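Local atomic coordinates of universal stress protein (Archaeoglobus fulgidus, PDB entry 3LOQ), a protein that binds adenosine monophosphate and belongs to the universal stress protein A family, though its cellular role remains uncharacterised. Residues Lys37-Leu42 and Pro89-Lys94; Gly54-Ile59 and Pro107-Asp112; Ile59-Leu64 and His75-Met80. All coordinates share one frame; numbering follows the deposited sequence.

Contact 1 (Lys37-Leu42 and Pro89-Lys94)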
loop_
_atom_site.group_PDB
_atom_site.type_symbol
_atom_site.label_atom_id
_atom_site.label_comp_id
_atom_site.label_asym_id
_atom_site.label_seq_id
_atom_site.Cartn_x
_atom_site.Cartn_y
_atom_site.Cartn_z
ATOM N N LYS A 37 -5.833 1.687 -10.989
ATOM C CA LYS A 37 -5.795 2.997 -10.327
ATOM C C LYS A 37 -4.357 3.401 -10.060
ATOM O O LYS A 37 -3.994 4.575 -10.196
ATOM C CB LYS A 37 -6.604 2.993 -9.018
ATOM C CG LYS A 37 -8.090 2.788 -9.212
ATOM C CD LYS A 37 -8.679 3.920 -10.061
ATOM C CE LYS A 37 -10.166 3.740 -10.339
ATOM N NZ LYS A 37 -10.676 4.824 -11.225
ATOM N N VAL A 38 -3.529 2.421 -9.699
ATOM C CA VAL A 38 -2.127 2.686 -9.380
ATOM C C VAL A 38 -1.459 3.439 -10.528
ATOM O O VAL A 38 -0.565 4.270 -10.312
ATOM C CB VAL A 38 -1.348 1.384 -9.156
ATOM C CG1 VAL A 38 -0.081 1.659 -8.359
ATOM C CG2 VAL A 38 -2.221 0.352 -8.450
ATOM N N LEU A 39 -1.892 3.142 -11.753
ATOM C CA LEU A 39 -1.243 3.692 -12.946
ATOM C C LEU A 39 -1.443 5.199 -13.084
ATOM O O LEU A 39 -0.706 5.863 -13.807
ATOM C CB LEU A 39 -1.708 2.959 -14.214
ATOM C CG LEU A 39 -1.406 1.455 -14.181
ATOM C CD1 LEU A 39 -2.043 0.740 -15.346
ATOM C CD2 LEU A 39 0.092 1.207 -14.162
ATOM N N GLU A 40 -2.431 5.745 -12.385
ATOM C CA GLU A 40 -2.647 7.186 -12.419
ATOM C C GLU A 40 -1.589 7.932 -11.599
ATOM O O GLU A 40 -1.453 9.148 -11.703
ATOM C CB GLU A 40 -4.061 7.529 -11.947
ATOM C CG GLU A 40 -5.121 7.441 -13.044
ATOM C CD GLU A 40 -6.393 6.720 -12.597
ATOM O OE1 GLU A 40 -7.337 7.385 -12.107
ATOM O OE2 GLU A 40 -6.453 5.481 -12.752
ATOM N N TYR A 41 -0.826 7.195 -10.798
ATOM C CA TYR A 41 0.126 7.811 -9.886
ATOM C C TYR A 41 1.571 7.610 -10.332
ATOM O O TYR A 41 2.502 7.846 -9.564
ATOM C CB TYR A 41 -0.070 7.244 -8.478
ATOM C CG TYR A 41 -1.375 7.677 -7.840
ATOM C CD1 TYR A 41 -2.540 6.940 -8.013
ATOM C CD2 TYR A 41 -1.442 8.841 -7.083
ATOM C CE1 TYR A 41 -3.737 7.352 -7.434
ATOM C CE2 TYR A 41 -2.625 9.251 -6.493
ATOM C CZ TYR A 41 -3.770 8.508 -6.671
ATOM O OH TYR A 41 -4.948 8.930 -6.084
ATOM N N LEU A 42 1.764 7.155 -11.565
ATOM C CA LEU A 42 3.115 6.876 -12.037
ATOM C C LEU A 42 4.075 8.077 -11.880
ATOM O O LEU A 42 5.248 7.900 -11.527
ATOM C CB LEU A 42 3.085 6.372 -13.480
ATOM C CG LEU A 42 2.570 4.944 -13.642
ATOM C CD1 LEU A 42 2.456 4.561 -15.110
ATOM C CD2 LEU A 42 3.471 3.965 -12.896
ATOM N N PRO A 89 -0.263 -5.298 -22.628
ATOM C CA PRO A 89 0.593 -4.391 -23.403
ATOM C C PRO A 89 0.197 -2.929 -23.223
ATOM O O PRO A 89 1.075 -2.061 -23.289
ATOM C CB PRO A 89 0.383 -4.850 -24.854
ATOM C CG PRO A 89 0.044 -6.303 -24.731
ATOM C CD PRO A 89 -0.768 -6.415 -23.451
ATOM N N GLU A 90 -1.091 -2.670 -22.999
ATOM C CA GLU A 90 -1.567 -1.321 -22.665
ATOM C C GLU A 90 -0.947 -0.871 -21.342
ATOM O O GLU A 90 -0.511 0.272 -21.199
ATOM C CB GLU A 90 -3.099 -1.280 -22.505
ATOM C CG GLU A 90 -3.911 -1.845 -23.658
ATOM C CD GLU A 90 -5.408 -1.858 -23.358
ATOM O OE1 GLU A 90 -5.911 -2.888 -22.849
ATOM O OE2 GLU A 90 -6.084 -0.840 -23.620
ATOM N N VAL A 91 -0.932 -1.770 -20.364
ATOM C CA VAL A 91 -0.324 -1.451 -19.077
ATOM C C VAL A 91 1.147 -1.138 -19.301
ATOM O O VAL A 91 1.639 -0.088 -18.858
ATOM C CB VAL A 91 -0.510 -2.592 -18.068
ATOM C CG1 VAL A 91 0.177 -2.282 -16.730
ATOM C CG2 VAL A 91 -2.009 -2.853 -17.868
ATOM N N ALA A 92 1.840 -2.014 -20.029
ATOM C CA ALA A 92 3.271 -1.803 -20.253
ATOM C C ALA A 92 3.473 -0.480 -20.964
ATOM O O ALA A 92 4.367 0.277 -20.611
ATOM C CB ALA A 92 3.910 -2.952 -21.044
ATOM N N GLN A 93 2.613 -0.193 -21.940
ATOM C CA GLN A 93 2.719 1.047 -22.706
ATOM C C GLN A 93 2.647 2.265 -21.799
ATOM O O GLN A 93 3.490 3.160 -21.879
ATOM C CB GLN A 93 1.608 1.129 -23.753
ATOM C CG GLN A 93 1.511 2.473 -24.460
ATOM C CD GLN A 93 0.408 2.496 -25.509
ATOM O OE1 GLN A 93 -0.769 2.668 -25.189
ATOM N NE2 GLN A 93 0.787 2.314 -26.769
ATOM N N LYS A 94 1.633 2.291 -20.937
ATOM C CA LYS A 94 1.386 3.447 -20.081
ATOM C C LYS A 94 2.563 3.685 -19.112
ATOM O O LYS A 94 2.958 4.833 -18.868
ATOM C CB LYS A 94 0.054 3.287 -19.337
ATOM C CG LYS A 94 -0.401 4.532 -18.576
ATOM C CD LYS A 94 -1.810 4.381 -17.985
ATOM C CE LYS A 94 -2.229 5.666 -17.242
ATOM N NZ LYS A 94 -3.712 5.789 -16.963
HETATM O O HOH W 1 -5.340 4.065 -15.626
#

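Contact 2 (Gly54-Ile59 and Pro107-Asp112). With AMP (adenosine monophosphate), chain C.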
loop_
_atom_site.group_PDB
_atom_site.type_symbol
_atom_site.label_atom_id
_atom_site.label_comp_id
_atom_site.label_asym_id
_atom_site.label_seq_id
_atom_site.Cartn_x
_atom_site.Cartn_y
_atom_site.Cartn_z
ATOM N N GLY A 54 7.351 -4.296 -12.280
ATOM C CA GLY A 54 6.985 -5.619 -12.752
ATOM C C GLY A 54 5.481 -5.793 -12.693
ATOM O O GLY A 54 4.887 -5.632 -11.629
ATOM N N VAL A 55 4.864 -6.105 -13.833
ATOM C CA VAL A 55 3.423 -6.325 -13.900
ATOM C C VAL A 55 3.083 -7.811 -13.827
ATOM O O VAL A 55 3.497 -8.590 -14.682
ATOM C CB VAL A 55 2.819 -5.730 -15.190
ATOM C CG1 VAL A 55 1.305 -5.897 -15.184
ATOM C CG2 VAL A 55 3.183 -4.268 -15.312
ATOM N N LEU A 56 2.320 -8.191 -12.804
ATOM C CA LEU A 56 2.037 -9.592 -12.513
ATOM C C LEU A 56 0.557 -9.947 -12.654
ATOM O O LEU A 56 -0.308 -9.418 -11.944
ATOM C CB LEU A 56 2.497 -9.941 -11.099
ATOM C CG LEU A 56 2.304 -11.398 -10.660
ATOM C CD1 LEU A 56 3.200 -12.324 -11.478
ATOM C CD2 LEU A 56 2.555 -11.595 -9.159
ATOM N N PHE A 57 0.271 -10.849 -13.581
ATOM C CA PHE A 57 -1.075 -11.340 -13.771
ATOM C C PHE A 57 -1.084 -12.803 -13.399
ATOM O O PHE A 57 -0.268 -13.575 -13.868
ATOM C CB PHE A 57 -1.530 -11.177 -15.218
ATOM C CG PHE A 57 -2.830 -11.892 -15.523
ATOM C CD1 PHE A 57 -4.044 -11.348 -15.138
ATOM C CD2 PHE A 57 -2.829 -13.111 -16.187
ATOM C CE1 PHE A 57 -5.238 -11.993 -15.413
ATOM C CE2 PHE A 57 -4.024 -13.768 -16.472
ATOM C CZ PHE A 57 -5.231 -13.210 -16.083
ATOM N N VAL A 58 -2.012 -13.194 -12.555
ATOM C CA VAL A 58 -2.053 -14.572 -12.113
ATOM C C VAL A 58 -3.321 -15.212 -12.659
ATOM O O VAL A 58 -4.406 -14.620 -12.586
ATOM C CB VAL A 58 -2.017 -14.648 -10.574
ATOM C CG1 VAL A 58 -2.118 -16.088 -10.085
ATOM C CG2 VAL A 58 -0.744 -13.969 -10.043
ATOM N N ILE A 59 -3.181 -16.397 -13.247
ATOM C CA ILE A 59 -4.349 -17.187 -13.599
ATOM C C ILE A 59 -4.878 -17.819 -12.312
ATOM O O ILE A 59 -4.226 -18.669 -11.679
ATOM C CB ILE A 59 -4.035 -18.238 -14.684
ATOM C CG1 ILE A 59 -3.654 -17.532 -15.991
ATOM C CG2 ILE A 59 -5.244 -19.144 -14.907
ATOM C CD1 ILE A 59 -2.399 -18.052 -16.642
ATOM N N PRO A 107 6.426 -16.643 -17.511
ATOM C CA PRO A 107 5.024 -16.908 -17.860
ATOM C C PRO A 107 4.055 -16.518 -16.741
ATOM O O PRO A 107 4.485 -16.298 -15.602
ATOM C CB PRO A 107 5.008 -18.426 -18.041
ATOM C CG PRO A 107 6.048 -18.907 -17.073
ATOM C CD PRO A 107 7.153 -17.889 -17.194
ATOM N N PHE A 108 2.766 -16.428 -17.061
ATOM C CA PHE A 108 1.757 -16.129 -16.048
ATOM C C PHE A 108 1.627 -17.287 -15.080
ATOM O O PHE A 108 1.262 -18.388 -15.476
ATOM C CB PHE A 108 0.393 -15.894 -16.678
ATOM C CG PHE A 108 0.386 -14.842 -17.736
ATOM C CD1 PHE A 108 -0.285 -15.051 -18.929
ATOM C CD2 PHE A 108 1.048 -13.640 -17.544
ATOM C CE1 PHE A 108 -0.292 -14.076 -19.911
ATOM C CE2 PHE A 108 1.047 -12.662 -18.528
ATOM C CZ PHE A 108 0.378 -12.884 -19.711
ATOM N N PRO A 109 1.900 -17.039 -13.798
ATOM C CA PRO A 109 1.682 -18.102 -12.812
ATOM C C PRO A 109 0.217 -18.521 -12.810
ATOM O O PRO A 109 -0.666 -17.673 -13.012
ATOM C CB PRO A 109 2.006 -17.419 -11.480
ATOM C CG PRO A 109 2.794 -16.178 -11.838
ATOM C CD PRO A 109 2.290 -15.759 -13.182
ATOM N N ALA A 110 -0.039 -19.808 -12.601
ATOM C CA ALA A 110 -1.397 -20.293 -12.345
ATOM C C ALA A 110 -1.478 -20.890 -10.943
ATOM O O ALA A 110 -0.645 -21.701 -10.549
ATOM C CB ALA A 110 -1.806 -21.316 -13.376
ATOM N N GLY A 111 -2.479 -20.463 -10.191
ATOM C CA GLY A 111 -2.663 -20.916 -8.834
ATOM C C GLY A 111 -3.457 -19.915 -8.023
ATOM O O GLY A 111 -4.536 -19.475 -8.428
ATOM N N ASP A 112 -2.904 -19.553 -6.875
ATOM C CA ASP A 112 -3.553 -18.668 -5.931
ATOM C C ASP A 112 -2.944 -17.278 -6.071
ATOM O O ASP A 112 -1.729 -17.105 -5.895
ATOM C CB ASP A 112 -3.309 -19.206 -4.519
ATOM C CG ASP A 112 -4.083 -18.451 -3.458
ATOM O OD1 ASP A 112 -4.194 -17.213 -3.536
ATOM O OD2 ASP A 112 -4.580 -19.106 -2.523
HETATM P P AMP C . -9.346 -7.412 -3.390
HETATM O O1P AMP C . -8.977 -7.259 -1.936
HETATM O O2P AMP C . -9.406 -8.830 -3.928
HETATM O O3P AMP C . -10.510 -6.544 -3.804
HETATM O "O5'" AMP C . -8.076 -6.782 -4.162
HETATM C "C5'" AMP C . -8.133 -6.667 -5.580
HETATM C "C4'" AMP C . -6.710 -6.603 -6.067
HETATM O "O4'" AMP C . -6.089 -7.882 -5.927
HETATM C "C3'" AMP C . -6.644 -6.342 -7.549
HETATM O "O3'" AMP C . -6.667 -4.946 -7.769
HETATM C "C2'" AMP C . -5.298 -6.915 -7.912
HETATM O "O2'" AMP C . -4.327 -5.934 -7.553
HETATM C "C1'" AMP C . -5.148 -8.098 -6.980
HETATM N N9 AMP C . -5.539 -9.317 -7.720
HETATM C C8 AMP C . -6.718 -9.959 -7.599
HETATM N N7 AMP C . -6.768 -11.040 -8.421
HETATM C C5 AMP C . -5.594 -11.090 -9.087
HETATM C C6 AMP C . -4.988 -11.968 -10.101
HETATM N N6 AMP C . -5.661 -13.038 -10.575
HETATM N N1 AMP C . -3.749 -11.676 -10.530
HETATM C C2 AMP C . -3.065 -10.618 -10.060
HETATM N N3 AMP C . -3.550 -9.780 -9.137
HETATM C C4 AMP C . -4.786 -9.964 -8.617
#

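Contact 3 (Ile59-Leu64 and His75-Met80)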
loop_
_atom_site.group_PDB
_atom_site.type_symbol
_atom_site.label_atom_id
_atom_site.label_comp_id
_atom_site.label_asym_id
_atom_site.label_seq_id
_atom_site.Cartn_x
_atom_site.Cartn_y
_atom_site.Cartn_z
ATOM N N ILE A 59 -3.181 -16.397 -13.247
ATOM C CA ILE A 59 -4.349 -17.187 -13.599
ATOM C C ILE A 59 -4.878 -17.819 -12.312
ATOM O O ILE A 59 -4.226 -18.669 -11.679
ATOM C CB ILE A 59 -4.035 -18.238 -14.684
ATOM C CG1 ILE A 59 -3.654 -17.532 -15.991
ATOM C CG2 ILE A 59 -5.244 -19.144 -14.907
ATOM C CD1 ILE A 59 -2.399 -18.052 -16.642
ATOM N N ASN A 60 -6.053 -17.360 -11.905
ATOM C CA ASN A 60 -6.592 -17.725 -10.612
ATOM C C ASN A 60 -7.305 -19.080 -10.665
ATOM O O ASN A 60 -8.455 -19.174 -11.097
ATOM C CB ASN A 60 -7.521 -16.614 -10.112
ATOM C CG ASN A 60 -8.073 -16.889 -8.729
ATOM O OD1 ASN A 60 -7.848 -17.952 -8.158
ATOM N ND2 ASN A 60 -8.808 -15.931 -8.186
ATOM N N LEU A 61 -6.605 -20.125 -10.232
ATOM C CA LEU A 61 -7.171 -21.471 -10.208
ATOM C C LEU A 61 -7.977 -21.695 -8.938
ATOM O O LEU A 61 -8.771 -22.625 -8.843
ATOM C CB LEU A 61 -6.060 -22.526 -10.328
ATOM C CG LEU A 61 -5.271 -22.376 -11.634
ATOM C CD1 LEU A 61 -4.335 -23.542 -11.879
ATOM C CD2 LEU A 61 -6.220 -22.195 -12.818
ATOM N N THR A 62 -7.767 -20.825 -7.966
ATOM C CA THR A 62 -8.384 -20.956 -6.656
ATOM C C THR A 62 -9.891 -21.123 -6.717
ATOM O O THR A 62 -10.455 -22.010 -6.078
ATOM C CB THR A 62 -8.040 -19.743 -5.800
ATOM O OG1 THR A 62 -6.749 -19.953 -5.218
ATOM C CG2 THR A 62 -9.087 -19.514 -4.701
ATOM N N LYS A 63 -10.536 -20.263 -7.495
ATOM C CA LYS A 63 -11.991 -20.269 -7.628
ATOM C C LYS A 63 -12.574 -21.639 -8.012
ATOM O O LYS A 63 -13.626 -22.039 -7.503
ATOM C CB LYS A 63 -12.425 -19.185 -8.623
ATOM C CG LYS A 63 -11.341 -18.813 -9.624
ATOM C CD LYS A 63 -11.326 -17.319 -9.926
ATOM C CE LYS A 63 -12.456 -16.914 -10.857
ATOM N NZ LYS A 63 -12.247 -15.545 -11.402
ATOM N N LEU A 64 -11.888 -22.353 -8.900
ATOM C CA LEU A 64 -12.359 -23.653 -9.364
ATOM C C LEU A 64 -12.311 -24.702 -8.254
ATOM O O LEU A 64 -11.249 -24.976 -7.691
ATOM C CB LEU A 64 -11.539 -24.115 -10.570
ATOM C CG LEU A 64 -11.274 -23.030 -11.620
ATOM C CD1 LEU A 64 -10.605 -23.608 -12.862
ATOM C CD2 LEU A 64 -12.562 -22.323 -11.995
ATOM N N HIS A 75 -8.264 -25.050 -20.875
ATOM C CA HIS A 75 -8.899 -24.070 -21.727
ATOM C C HIS A 75 -8.974 -22.761 -20.940
ATOM O O HIS A 75 -8.898 -21.672 -21.507
ATOM C CB HIS A 75 -10.300 -24.561 -22.113
ATOM C CG HIS A 75 -11.100 -23.575 -22.907
ATOM N ND1 HIS A 75 -10.725 -23.147 -24.161
ATOM C CD2 HIS A 75 -12.275 -22.957 -22.634
ATOM C CE1 HIS A 75 -11.624 -22.294 -24.622
ATOM N NE2 HIS A 75 -12.575 -22.159 -23.714
ATOM N N TYR A 76 -9.117 -22.880 -19.623
ATOM C CA TYR A 76 -9.193 -21.715 -18.740
ATOM C C TYR A 76 -7.860 -20.969 -18.685
ATOM O O TYR A 76 -7.823 -19.739 -18.803
ATOM C CB TYR A 76 -9.653 -22.140 -17.341
ATOM C CG TYR A 76 -9.739 -21.029 -16.317
ATOM C CD1 TYR A 76 -10.839 -20.178 -16.273
ATOM C CD2 TYR A 76 -8.731 -20.848 -15.372
ATOM C CE1 TYR A 76 -10.928 -19.168 -15.329
ATOM C CE2 TYR A 76 -8.807 -19.840 -14.424
ATOM C CZ TYR A 76 -9.907 -19.003 -14.407
ATOM O OH TYR A 76 -9.992 -18.001 -13.462
ATOM N N ILE A 77 -6.769 -21.711 -18.515
ATOM C CA ILE A 77 -5.444 -21.111 -18.580
ATOM C C ILE A 77 -5.313 -20.373 -19.904
ATOM O O ILE A 77 -4.705 -19.304 -19.981
ATOM C CB ILE A 77 -4.315 -22.158 -18.493
ATOM C CG1 ILE A 77 -4.307 -22.843 -17.129
ATOM C CG2 ILE A 77 -2.956 -21.510 -18.740
ATOM C CD1 ILE A 77 -5.487 -23.731 -16.907
ATOM N N ASP A 78 -5.902 -20.942 -20.948
ATOM C CA ASP A 78 -5.770 -20.365 -22.272
ATOM C C ASP A 78 -6.687 -19.156 -22.491
ATOM O O ASP A 78 -6.261 -18.140 -23.028
ATOM C CB ASP A 78 -6.009 -21.420 -23.347
ATOM C CG ASP A 78 -5.467 -20.994 -24.691
ATOM O OD1 ASP A 78 -4.224 -20.961 -24.823
ATOM O OD2 ASP A 78 -6.274 -20.675 -25.602
ATOM N N GLU A 79 -7.950 -19.273 -22.094
ATOM C CA GLU A 79 -8.831 -18.121 -22.077
ATOM C C GLU A 79 -8.115 -16.992 -21.348
ATOM O O GLU A 79 -7.909 -15.915 -21.905
ATOM C CB GLU A 79 -10.137 -18.439 -21.346
ATOM C CG GLU A 79 -11.047 -19.411 -22.058
ATOM C CD GLU A 79 -12.122 -18.711 -22.857
ATOM O OE1 GLU A 79 -12.356 -17.509 -22.610
ATOM O OE2 GLU A 79 -12.739 -19.363 -23.729
HETATM N N MSE A 80 -7.722 -17.251 -20.101
HETATM C CA MSE A 80 -7.140 -16.207 -19.258
HETATM C C MSE A 80 -5.873 -15.608 -19.850
HETATM O O MSE A 80 -5.700 -14.397 -19.837
HETATM C CB MSE A 80 -6.890 -16.712 -17.838
HETATM C CG MSE A 80 -8.162 -16.988 -17.054
HETATM SE SE MSE A 80 -9.596 -15.702 -17.430
HETATM C CE MSE A 80 -10.553 -15.806 -15.728
#

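Contact 1 (Lys37-Leu42 and Pro89-Lys94)
Lys94, on helix 75-97, reaches across to the turn made by Lys37-Leu42, and its side chain can be traced atom by atom. CB sets out toward the turn. With CG anti to the backbone N (chi1 -171°) and the chain extended beyond it, the methylenes run past Leu39. CG lies 4.5 Å from Leu42 CD1, at the margin of contact; the same methyl sits 3.8 Å from the Lys94 O. CD then meets Leu39 CB at 4.0 Å, and CE comes to 3.8 Å from Leu39 O. At the tip, NZ passes Glu40 CG and gives a hydrogen bond of 2.7 Å to a water. That water donates weakly to Glu40 OE2, which stays 5.0 Å from Lys94 NZ, so the opposite charges are bridged and not paired directly. Beside this arm Leu39 CD1 touches Val91 CG1 at 4.0 Å, the two side chains crossing at about a right angle. Leu39 also packs on Leu27 of strand 24-28, and Val91 on Val55 of strand 52-60, which places the contact over the parallel sheet. The chemistry is therefore mainly apolar, with any electrostatic attraction probably softened by the intervening water.

Contact 2 (Gly54-Ile59 and Pro107-Asp112)
Phe57 points an edge of its ring at the face of Phe108, a T-shaped pair in which the planes stand at 84° and the centroids are 5.5 Å apart. The pair lies at one border of the parallel sheet of this α/β universal stress protein domain, where strand 52-60 meets the short strand 110-111. Phe57 CD2 is the atom that touches, 4.0 Å from Phe108 CG and over the rim of that ring rather than its middle. Phe57 CB leaves the strand on the side away from the adenine, and with CG anti to its own N (chi1 170°) the ring presents its CD2 edge to Phe108; Ala84 of helix 75-97 packs on the same side chain. Ile59 meets Phe108 at about a right angle, CD1 reaching Phe108 CB at 3.5 Å, while its CB faces the Ala110 CB. On the other side of the strand Leu56 CD1 rests on Pro109 CG, and both residues also pack on helix 113-121. Two backbone bonds hold this arrangement in parallel register: Ile59 N donates to Pro109 O at 2.8 Å, and Gly111 N to Ile59 O at 2.9 Å. Ile59 thus spends its N and O on Pro107-Asp112, whereas the preceding Val58 turns its own N and O to the other edge of the strand, where AMP lies. Val58 N donates to AMP N1 at 3.1 Å, and the exocyclic amine is met almost in line: AMP N6 to Val58 O, 2.8 Å with an N-H...O angle of 176°.

Contact 3 (Ile59-Leu64 and His75-Met80)
Tyr76 lies against the end of strand 52-60, and the closest packing of the contact gathers round its ring and hydroxyl. Ile59 CG2 approaches the ring obliquely, 3.7 Å from Tyr76 CE2, the two side chains lying alongside one another and running opposite ways. Leu61 CD2 comes in at the ring edge, near its plane, 3.8 Å from Tyr76 CD2. Met80, a selenomethionine one turn further along the same helix, covers one face of the ring with CG 3.7 Å above the plane. The ring's CG is anti to the backbone N of Tyr76 (chi1 178°), which sends the phenol out from the helix toward the loop, and Tyr76 OH donates to Asn60 O at 3.1 Å. This donor arrives tilted 28° from the carbonyl plane. Further along the helix, Ile59 CG1 meets CB of Met80 at 3.8 Å, and Ile59 CD1 touches Ile77 CG2 across a right-angled crossing.

In the fold this is the opening step of a beta-alpha-beta crossover: the chain leaves strand 52-60, loops out, and returns as helix 75-97, whose first turn packs back on the strand end. Toward solvent the fit is slacker. The ring face opposite Met80 has Leu64 CD1 near its rim, 4.2 Å from Tyr76 CD2. Lys63, bent at chi2 and chi3, lays its aliphatic chain across the phenol oxygen, with CE 3.7 Å from Tyr76 OH. Both Lys63 and Leu64 are exposed, and the five residues that follow Leu64 are not modelled.

Contacts 1 and 3 both use helix 75-97, while contacts 2 and 3 both use strand 52-60, whose Val58 binds AMP. Contacts 2 and 3 have centres 10 Å apart, share Ile59, and are probably joined by a hydrogen bond from Leu61 N to Gly111 O (2.8 Å). Contact 1 lies about 17 Å from contact 2, centre to centre, yet touches it through Val91 CG1 and Val55 CG2 at 3.9 Å; its centre is about 24 Å from that of contact 3. Contact 2 holds the nucleotide directly. The Asn60 side chain of contact 3 comes within about 4 Å of AMP, whereas the Leu39 side chain of contact 1 stays about 10 Å from it.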